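Local structure of histidine utilization repressor (Pseudomonas syringae pv. tomato, 2PKH) at residues B[54-66]-B[74-86]. The protein probably represses the histidine utilization operon in the absence of inducer by binding the hutP region, and is represented here by its C-terminal UTRA domain. Sequence-based numbering, arbitrary orientation.
Sequences EDRFVNAQVAPDY and QTPYAYLSQVAPL
Leu80 of helix 76-83 packs its side chain against Val58, Ala63 and Tyr66. From CB, which points toward 54-66, the side chain runs on with CG anti to the carbonyl carbon (chi1 -71°), and CG comes to 4.0 Å from Tyr66 CE1. CD1 then faces Val58 CG2 at 4.0 Å, the two side chains meeting tip to tip, while CD2 lies 3.6 Å from Ala63 CB and also touches Val58 CG1 and Tyr66 CD1. Val58 CG2 in turn sits over one face of the Tyr66 ring, toward its rim.

One turn back along the helix, Pro76 CB comes in at the edge of that ring, near its plane and 3.1 Å from Tyr66 OH, a hydroxyl that is hydrogen-bonded to Ser40. In this UTRA domain the helix follows the loop after strand 49-59 and packs on the antiparallel sheet, running at 18° to strand 54-59.

Toward the N-terminal end of the helix the contact turns polar. Glu54 OE1 takes Arg56 NE at 2.7 Å in a salt bridge, lying in the guanidinium plane, and also accepts from a water that itself accepts from the backbone N-H of Tyr77. Pro76 CB packs 3.6 Å from Arg56 CD beside this pair. At the far end, Val83 CG1 approaches Val62 O, and a second water links Asp65 N to Tyr79 OH.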
ATOM      1  N   GLU B  54      -6.599 -14.166  16.840  1.00 17.65           N
ATOM      2  CA  GLU B  54      -6.891 -12.708  16.769  1.00 21.58           C
ATOM      3  C   GLU B  54      -7.396 -12.366  18.182  1.00 21.39           C
ATOM      4  O   GLU B  54      -8.457 -12.863  18.552  1.00 20.78           O
ATOM      5  CB  GLU B  54      -8.066 -12.484  15.809  1.00 20.13           C
ATOM      6  CG  GLU B  54      -8.722 -11.088  15.846  1.00 22.66           C
ATOM      7  CD  GLU B  54     -10.109 -11.025  15.111  1.00 26.84           C
ATOM      8  OE1 GLU B  54     -10.519  -9.944  14.587  1.00 31.80           O
ATOM      9  OE2 GLU B  54     -10.770 -12.067  15.046  1.00 32.14           O
ATOM     10  N   ASP B  55      -6.635 -11.579  18.950  1.00 22.48           N
ATOM     11  CA  ASP B  55      -7.004 -11.180  20.319  1.00 21.88           C
ATOM     12  C   ASP B  55      -7.381  -9.729  20.203  1.00 20.73           C
ATOM     13  O   ASP B  55      -6.504  -8.918  19.901  1.00 20.51           O
ATOM     14  CB  ASP B  55      -5.768 -11.260  21.212  1.00 23.12           C
ATOM     15  CG  ASP B  55      -6.152 -11.393  22.698  1.00 26.10           C
ATOM     16  OD1 ASP B  55      -7.391 -11.537  22.965  1.00 26.36           O
ATOM     17  OD2 ASP B  55      -5.236 -11.299  23.567  1.00 25.45           O
ATOM     18  N   ARG B  56      -8.676  -9.423  20.325  1.00 18.33           N
ATOM     19  CA  ARG B  56      -9.236  -8.137  19.902  1.00 18.88           C
ATOM     20  C   ARG B  56      -9.976  -7.478  21.023  1.00 17.87           C
ATOM     21  O   ARG B  56     -10.770  -8.133  21.699  1.00 19.18           O
ATOM     22  CB  ARG B  56     -10.233  -8.336  18.704  1.00 17.87           C
ATOM     23  CG  ARG B  56     -10.933  -7.012  18.255  1.00 17.95           C
ATOM     24  CD  ARG B  56     -11.629  -7.122  16.881  1.00 22.86           C
ATOM     25  NE  ARG B  56     -10.742  -7.484  15.753  1.00 22.54           N
ATOM     26  CZ  ARG B  56      -9.984  -6.639  15.058  1.00 27.23           C
ATOM     27  NH1 ARG B  56      -9.916  -5.345  15.385  1.00 21.26           N
ATOM     28  NH2 ARG B  56      -9.226  -7.120  14.067  1.00 26.56           N
ATOM     29  N   PHE B  57      -9.765  -6.197  21.189  1.00 18.46           N
ATOM     30  CA  PHE B  57     -10.499  -5.430  22.199  1.00 19.24           C
ATOM     31  C   PHE B  57     -11.249  -4.268  21.547  1.00 20.36           C
ATOM     32  O   PHE B  57     -10.726  -3.670  20.582  1.00 19.84           O
ATOM     33  CB  PHE B  57      -9.488  -4.898  23.231  1.00 18.66           C
ATOM     34  CG  PHE B  57      -8.647  -5.995  23.856  1.00 19.83           C
ATOM     35  CD1 PHE B  57      -8.940  -6.498  25.129  1.00 19.15           C
ATOM     36  CD2 PHE B  57      -7.566  -6.564  23.118  1.00 21.80           C
ATOM     37  CE1 PHE B  57      -8.166  -7.548  25.656  1.00 19.29           C
ATOM     38  CE2 PHE B  57      -6.813  -7.598  23.643  1.00 19.90           C
ATOM     39  CZ  PHE B  57      -7.159  -8.123  24.904  1.00 20.33           C
ATOM     40  N   VAL B  58     -12.438  -3.927  22.103  1.00 20.51           N
ATOM     41  CA  VAL B  58     -13.426  -3.077  21.428  1.00 21.60           C
ATOM     42  C   VAL B  58     -14.057  -2.170  22.449  1.00 21.05           C
ATOM     43  O   VAL B  58     -14.430  -2.568  23.559  1.00 19.04           O
ATOM     44  CB  VAL B  58     -14.553  -3.897  20.680  1.00 20.50           C
ATOM     45  CG1 VAL B  58     -15.549  -2.978  20.026  1.00 22.70           C
ATOM     46  CG2 VAL B  58     -13.963  -4.970  19.670  1.00 20.99           C
ATOM     47  N   ASN B  59     -14.119  -0.917  22.066  1.00 21.69           N
ATOM     48  CA  ASN B  59     -14.701   0.082  22.890  1.00 23.46           C
ATOM     49  C   ASN B  59     -16.185  -0.224  22.943  1.00 21.58           C
ATOM     50  O   ASN B  59     -16.872  -0.193  21.903  1.00 20.89           O
ATOM     51  CB  ASN B  59     -14.517   1.475  22.276  1.00 25.33           C
ATOM     52  CG  ASN B  59     -15.428   2.470  22.942  1.00 32.34           C
ATOM     53  OD1 ASN B  59     -16.398   2.889  22.339  1.00 40.40           O
ATOM     54  ND2 ASN B  59     -15.217   2.720  24.247  1.00 38.17           N
ATOM     55  N   ALA B  60     -16.621  -0.609  24.117  1.00 23.36           N
ATOM     56  CA  ALA B  60     -18.038  -0.886  24.395  1.00 25.75           C
ATOM     57  C   ALA B  60     -19.035   0.232  23.966  1.00 27.43           C
ATOM     58  O   ALA B  60     -20.157  -0.079  23.590  1.00 27.97           O
ATOM     59  CB  ALA B  60     -18.174  -1.231  25.847  1.00 24.88           C
ATOM     60  N   GLN B  61     -18.627   1.514  23.989  1.00 27.78           N
ATOM     61  CA  GLN B  61     -19.554   2.606  23.618  1.00 29.86           C
ATOM     62  C   GLN B  61     -19.812   2.664  22.136  1.00 29.07           C
ATOM     63  O   GLN B  61     -20.885   3.071  21.762  1.00 27.18           O
ATOM     64  CB  GLN B  61     -19.048   3.994  24.036  1.00 29.76           C
ATOM     65  CG  GLN B  61     -18.376   4.037  25.390  1.00 36.70           C
ATOM     66  CD  GLN B  61     -19.347   4.058  26.536  1.00 43.44           C
ATOM     67  OE1 GLN B  61     -19.969   5.097  26.841  1.00 49.07           O
ATOM     68  NE2 GLN B  61     -19.467   2.924  27.220  1.00 44.96           N
ATOM     69  N   VAL B  62     -18.828   2.239  21.314  1.00 26.91           N
ATOM     70  CA  VAL B  62     -18.907   2.337  19.852  1.00 27.50           C
ATOM     71  C   VAL B  62     -19.680   1.178  19.273  1.00 27.60           C
ATOM     72  O   VAL B  62     -20.430   1.338  18.301  1.00 28.93           O
ATOM     73  CB  VAL B  62     -17.467   2.366  19.199  1.00 28.01           C
ATOM     74  CG1 VAL B  62     -17.512   2.245  17.686  1.00 28.35           C
ATOM     75  CG2 VAL B  62     -16.752   3.628  19.542  1.00 31.00           C
ATOM     76  N   ALA B  63     -19.504  -0.010  19.865  1.00 27.50           N
ATOM     77  CA  ALA B  63     -20.122  -1.208  19.334  1.00 26.30           C
ATOM     78  C   ALA B  63     -20.855  -1.912  20.503  1.00 26.18           C
ATOM     79  O   ALA B  63     -20.400  -2.973  21.031  1.00 24.82           O
ATOM     80  CB  ALA B  63     -19.068  -2.114  18.693  1.00 26.50           C
ATOM     81  N   PRO B  64     -21.947  -1.285  20.980  1.00 24.80           N
ATOM     82  CA  PRO B  64     -22.588  -1.832  22.165  1.00 24.83           C
ATOM     83  C   PRO B  64     -23.068  -3.270  22.069  1.00 24.59           C
ATOM     84  O   PRO B  64     -23.224  -3.939  23.109  1.00 24.56           O
ATOM     85  CB  PRO B  64     -23.727  -0.840  22.471  1.00 25.20           C
ATOM     86  CG  PRO B  64     -23.759   0.110  21.368  1.00 25.84           C
ATOM     87  CD  PRO B  64     -22.587  -0.044  20.501  1.00 23.94           C
ATOM     88  N   ASP B  65     -23.288  -3.764  20.851  1.00 25.35           N
ATOM     89  CA  ASP B  65     -23.859  -5.101  20.685  1.00 25.95           C
ATOM     90  C   ASP B  65     -22.813  -6.151  20.246  1.00 26.25           C
ATOM     91  O   ASP B  65     -23.181  -7.254  19.803  1.00 26.77           O
ATOM     92  CB  ASP B  65     -25.012  -5.074  19.668  1.00 26.58           C
ATOM     93  CG  ASP B  65     -26.189  -4.197  20.140  1.00 28.61           C
ATOM     94  OD1 ASP B  65     -26.433  -4.126  21.363  1.00 28.96           O
ATOM     95  OD2 ASP B  65     -26.832  -3.566  19.284  1.00 29.99           O
ATOM     96  N   TYR B  66     -21.531  -5.801  20.386  1.00 25.59           N
ATOM     97  CA  TYR B  66     -20.434  -6.676  20.018  1.00 24.62           C
ATOM     98  C   TYR B  66     -20.549  -8.071  20.661  1.00 23.54           C
ATOM     99  O   TYR B  66     -20.408  -9.086  19.982  1.00 24.44           O
ATOM    100  CB  TYR B  66     -19.106  -5.993  20.361  1.00 24.15           C
ATOM    101  CG  TYR B  66     -17.852  -6.687  19.775  1.00 21.63           C
ATOM    102  CD1 TYR B  66     -17.404  -6.405  18.519  1.00 19.72           C
ATOM    103  CD2 TYR B  66     -17.124  -7.571  20.543  1.00 23.57           C
ATOM    104  CE1 TYR B  66     -16.244  -7.050  17.987  1.00 22.16           C
ATOM    105  CE2 TYR B  66     -15.921  -8.217  20.035  1.00 18.71           C
ATOM    106  CZ  TYR B  66     -15.527  -7.972  18.782  1.00 23.14           C
ATOM    107  OH  TYR B  66     -14.330  -8.555  18.331  1.00 22.21           O
ATOM    108  N   GLN B  74     -19.261 -14.163  10.679  1.00 31.34           N
ATOM    109  CA  GLN B  74     -18.737 -12.896  10.241  1.00 30.36           C
ATOM    110  C   GLN B  74     -17.431 -12.649  11.046  1.00 29.23           C
ATOM    111  O   GLN B  74     -17.350 -13.094  12.145  1.00 28.77           O
ATOM    112  CB  GLN B  74     -19.806 -11.829  10.585  1.00 31.13           C
ATOM    113  CG  GLN B  74     -19.582 -10.435  10.014  1.00 31.81           C
ATOM    114  CD  GLN B  74     -20.736  -9.503  10.355  1.00 31.97           C
ATOM    115  OE1 GLN B  74     -21.418  -9.660  11.386  1.00 34.62           O
ATOM    116  NE2 GLN B  74     -20.981  -8.561   9.487  1.00 30.46           N
ATOM    117  N   THR B  75     -16.397 -11.986  10.517  1.00 27.54           N
ATOM    118  CA  THR B  75     -15.271 -11.632  11.392  1.00 25.91           C
ATOM    119  C   THR B  75     -15.661 -10.373  12.219  1.00 24.85           C
ATOM    120  O   THR B  75     -16.553  -9.569  11.812  1.00 23.67           O
ATOM    121  CB  THR B  75     -13.999 -11.274  10.631  1.00 26.64           C
ATOM    122  OG1 THR B  75     -14.224 -10.066   9.907  1.00 27.77           O
ATOM    123  CG2 THR B  75     -13.508 -12.418   9.693  1.00 25.57           C
ATOM    124  N   PRO B  76     -15.059 -10.206  13.406  1.00 23.36           N
ATOM    125  CA  PRO B  76     -15.193  -8.953  14.174  1.00 23.33           C
ATOM    126  C   PRO B  76     -14.915  -7.658  13.343  1.00 24.10           C
ATOM    127  O   PRO B  76     -15.687  -6.694  13.383  1.00 23.79           O
ATOM    128  CB  PRO B  76     -14.188  -9.118  15.313  1.00 24.53           C
ATOM    129  CG  PRO B  76     -14.072 -10.666  15.507  1.00 22.48           C
ATOM    130  CD  PRO B  76     -14.344 -11.282  14.133  1.00 23.27           C
ATOM    131  N   TYR B  77     -13.843  -7.664  12.559  1.00 25.58           N
ATOM    132  CA  TYR B  77     -13.564  -6.477  11.717  1.00 26.45           C
ATOM    133  C   TYR B  77     -14.692  -6.169  10.748  1.00 26.95           C
ATOM    134  O   TYR B  77     -15.045  -5.024  10.605  1.00 28.09           O
ATOM    135  CB  TYR B  77     -12.281  -6.651  10.971  1.00 24.65           C
ATOM    136  CG  TYR B  77     -11.807  -5.336  10.412  1.00 28.13           C
ATOM    137  CD1 TYR B  77     -11.097  -4.425  11.203  1.00 32.14           C
ATOM    138  CD2 TYR B  77     -12.108  -4.976   9.095  1.00 27.35           C
ATOM    139  CE1 TYR B  77     -10.655  -3.195  10.684  1.00 28.48           C
ATOM    140  CE2 TYR B  77     -11.720  -3.743   8.583  1.00 30.04           C
ATOM    141  CZ  TYR B  77     -10.980  -2.856   9.376  1.00 30.36           C
ATOM    142  OH  TYR B  77     -10.522  -1.633   8.840  1.00 26.85           O
ATOM    143  N   ALA B  78     -15.260  -7.186  10.099  1.00 26.70           N
ATOM    144  CA  ALA B  78     -16.335  -6.960   9.156  1.00 27.33           C
ATOM    145  C   ALA B  78     -17.500  -6.395   9.911  1.00 28.36           C
ATOM    146  O   ALA B  78     -18.103  -5.405   9.481  1.00 29.66           O
ATOM    147  CB  ALA B  78     -16.742  -8.267   8.479  1.00 27.69           C
ATOM    148  N   TYR B  79     -17.876  -7.042  11.025  1.00 26.87           N
ATOM    149  CA  TYR B  79     -18.942  -6.521  11.863  1.00 26.19           C
ATOM    150  C   TYR B  79     -18.725  -5.036  12.241  1.00 26.37           C
ATOM    151  O   TYR B  79     -19.570  -4.162  11.976  1.00 27.05           O
ATOM    152  CB  TYR B  79     -19.097  -7.349  13.124  1.00 24.18           C
ATOM    153  CG  TYR B  79     -20.063  -6.736  14.086  1.00 24.10           C
ATOM    154  CD1 TYR B  79     -21.424  -6.762  13.819  1.00 22.09           C
ATOM    155  CD2 TYR B  79     -19.618  -6.143  15.277  1.00 20.94           C
ATOM    156  CE1 TYR B  79     -22.354  -6.171  14.689  1.00 25.95           C
ATOM    157  CE2 TYR B  79     -20.520  -5.551  16.176  1.00 21.20           C
ATOM    158  CZ  TYR B  79     -21.903  -5.591  15.866  1.00 25.95           C
ATOM    159  OH  TYR B  79     -22.816  -5.066  16.730  1.00 26.90           O
ATOM    160  N   LEU B  80     -17.572  -4.761  12.828  1.00 25.39           N
ATOM    161  CA  LEU B  80     -17.230  -3.420  13.268  1.00 26.01           C
ATOM    162  C   LEU B  80     -17.265  -2.388  12.128  1.00 27.00           C
ATOM    163  O   LEU B  80     -17.753  -1.272  12.294  1.00 27.08           O
ATOM    164  CB  LEU B  80     -15.856  -3.420  13.973  1.00 25.81           C
ATOM    165  CG  LEU B  80     -15.724  -4.068  15.379  1.00 22.41           C
ATOM    166  CD1 LEU B  80     -14.251  -4.006  15.757  1.00 19.29           C
ATOM    167  CD2 LEU B  80     -16.601  -3.363  16.397  1.00 22.68           C
ATOM    168  N   SER B  81     -16.787  -2.763  10.962  1.00 28.16           N
ATOM    169  CA  SER B  81     -16.842  -1.812   9.856  1.00 31.61           C
ATOM    170  C   SER B  81     -18.282  -1.519   9.375  1.00 31.84           C
ATOM    171  O   SER B  81     -18.504  -0.551   8.612  1.00 31.74           O
ATOM    172  CB  SER B  81     -15.922  -2.283   8.711  1.00 31.57           C
ATOM    173  OG  SER B  81     -16.537  -3.368   8.058  1.00 37.04           O
ATOM    174  N   GLN B  82     -19.250  -2.311   9.850  1.00 33.18           N
ATOM    175  CA  GLN B  82     -20.691  -2.071   9.630  1.00 34.92           C
ATOM    176  C   GLN B  82     -21.222  -1.122  10.661  1.00 34.39           C
ATOM    177  O   GLN B  82     -22.175  -0.411  10.429  1.00 35.87           O
ATOM    178  CB  GLN B  82     -21.489  -3.333   9.894  1.00 36.71           C
ATOM    179  CG  GLN B  82     -21.679  -4.326   8.801  1.00 40.69           C
ATOM    180  CD  GLN B  82     -22.698  -5.379   9.251  1.00 46.34           C
ATOM    181  OE1 GLN B  82     -22.698  -6.504   8.767  1.00 51.29           O
ATOM    182  NE2 GLN B  82     -23.566  -5.007  10.200  1.00 47.85           N
ATOM    183  N   VAL B  83     -20.675  -1.203  11.856  1.00 33.04           N
ATOM    184  CA  VAL B  83     -21.176  -0.481  13.005  1.00 32.50           C
ATOM    185  C   VAL B  83     -20.728   0.966  12.945  1.00 31.55           C
ATOM    186  O   VAL B  83     -21.440   1.856  13.363  1.00 31.52           O
ATOM    187  CB  VAL B  83     -20.635  -1.137  14.301  1.00 32.16           C
ATOM    188  CG1 VAL B  83     -20.620  -0.126  15.445  1.00 35.61           C
ATOM    189  CG2 VAL B  83     -21.474  -2.313  14.655  1.00 33.25           C
ATOM    190  N   ALA B  84     -19.525   1.205  12.411  1.00 30.60           N
ATOM    191  CA  ALA B  84     -18.965   2.552  12.407  1.00 29.34           C
ATOM    192  C   ALA B  84     -18.021   2.690  11.232  1.00 28.60           C
ATOM    193  O   ALA B  84     -17.412   1.712  10.813  1.00 28.04           O
ATOM    194  CB  ALA B  84     -18.229   2.789  13.684  1.00 29.04           C
ATOM    195  N   PRO B  85     -17.902   3.901  10.672  1.00 28.46           N
ATOM    196  CA  PRO B  85     -16.919   4.055   9.573  1.00 27.84           C
ATOM    197  C   PRO B  85     -15.474   4.026  10.050  1.00 26.50           C
ATOM    198  O   PRO B  85     -15.082   4.833  10.871  1.00 26.80           O
ATOM    199  CB  PRO B  85     -17.249   5.430   8.965  1.00 27.51           C
ATOM    200  CG  PRO B  85     -18.051   6.123   9.972  1.00 28.77           C
ATOM    201  CD  PRO B  85     -18.633   5.151  10.955  1.00 28.36           C
ATOM    202  N   LEU B  86     -14.697   3.075   9.556  1.00 26.34           N
ATOM    203  CA  LEU B  86     -13.333   2.873  10.056  1.00 23.94           C
ATOM    204  C   LEU B  86     -12.443   3.664   9.145  1.00 22.52           C
ATOM    205  O   LEU B  86     -12.435   3.422   7.964  1.00 24.67           O
ATOM    206  CB  LEU B  86     -12.994   1.372  10.068  1.00 24.29           C
ATOM    207  CG  LEU B  86     -13.949   0.557  11.019  1.00 23.70           C
ATOM    208  CD1 LEU B  86     -13.529  -0.838  10.960  1.00 29.15           C
ATOM    209  CD2 LEU B  86     -14.008   1.096  12.507  1.00 24.39           C
TER
HETATM  210  O   HOH W   1     -11.600  -9.542  12.347  1.00 17.55           O
HETATM  211  O   HOH W   2     -22.738  -2.736  18.141  1.00 25.59           O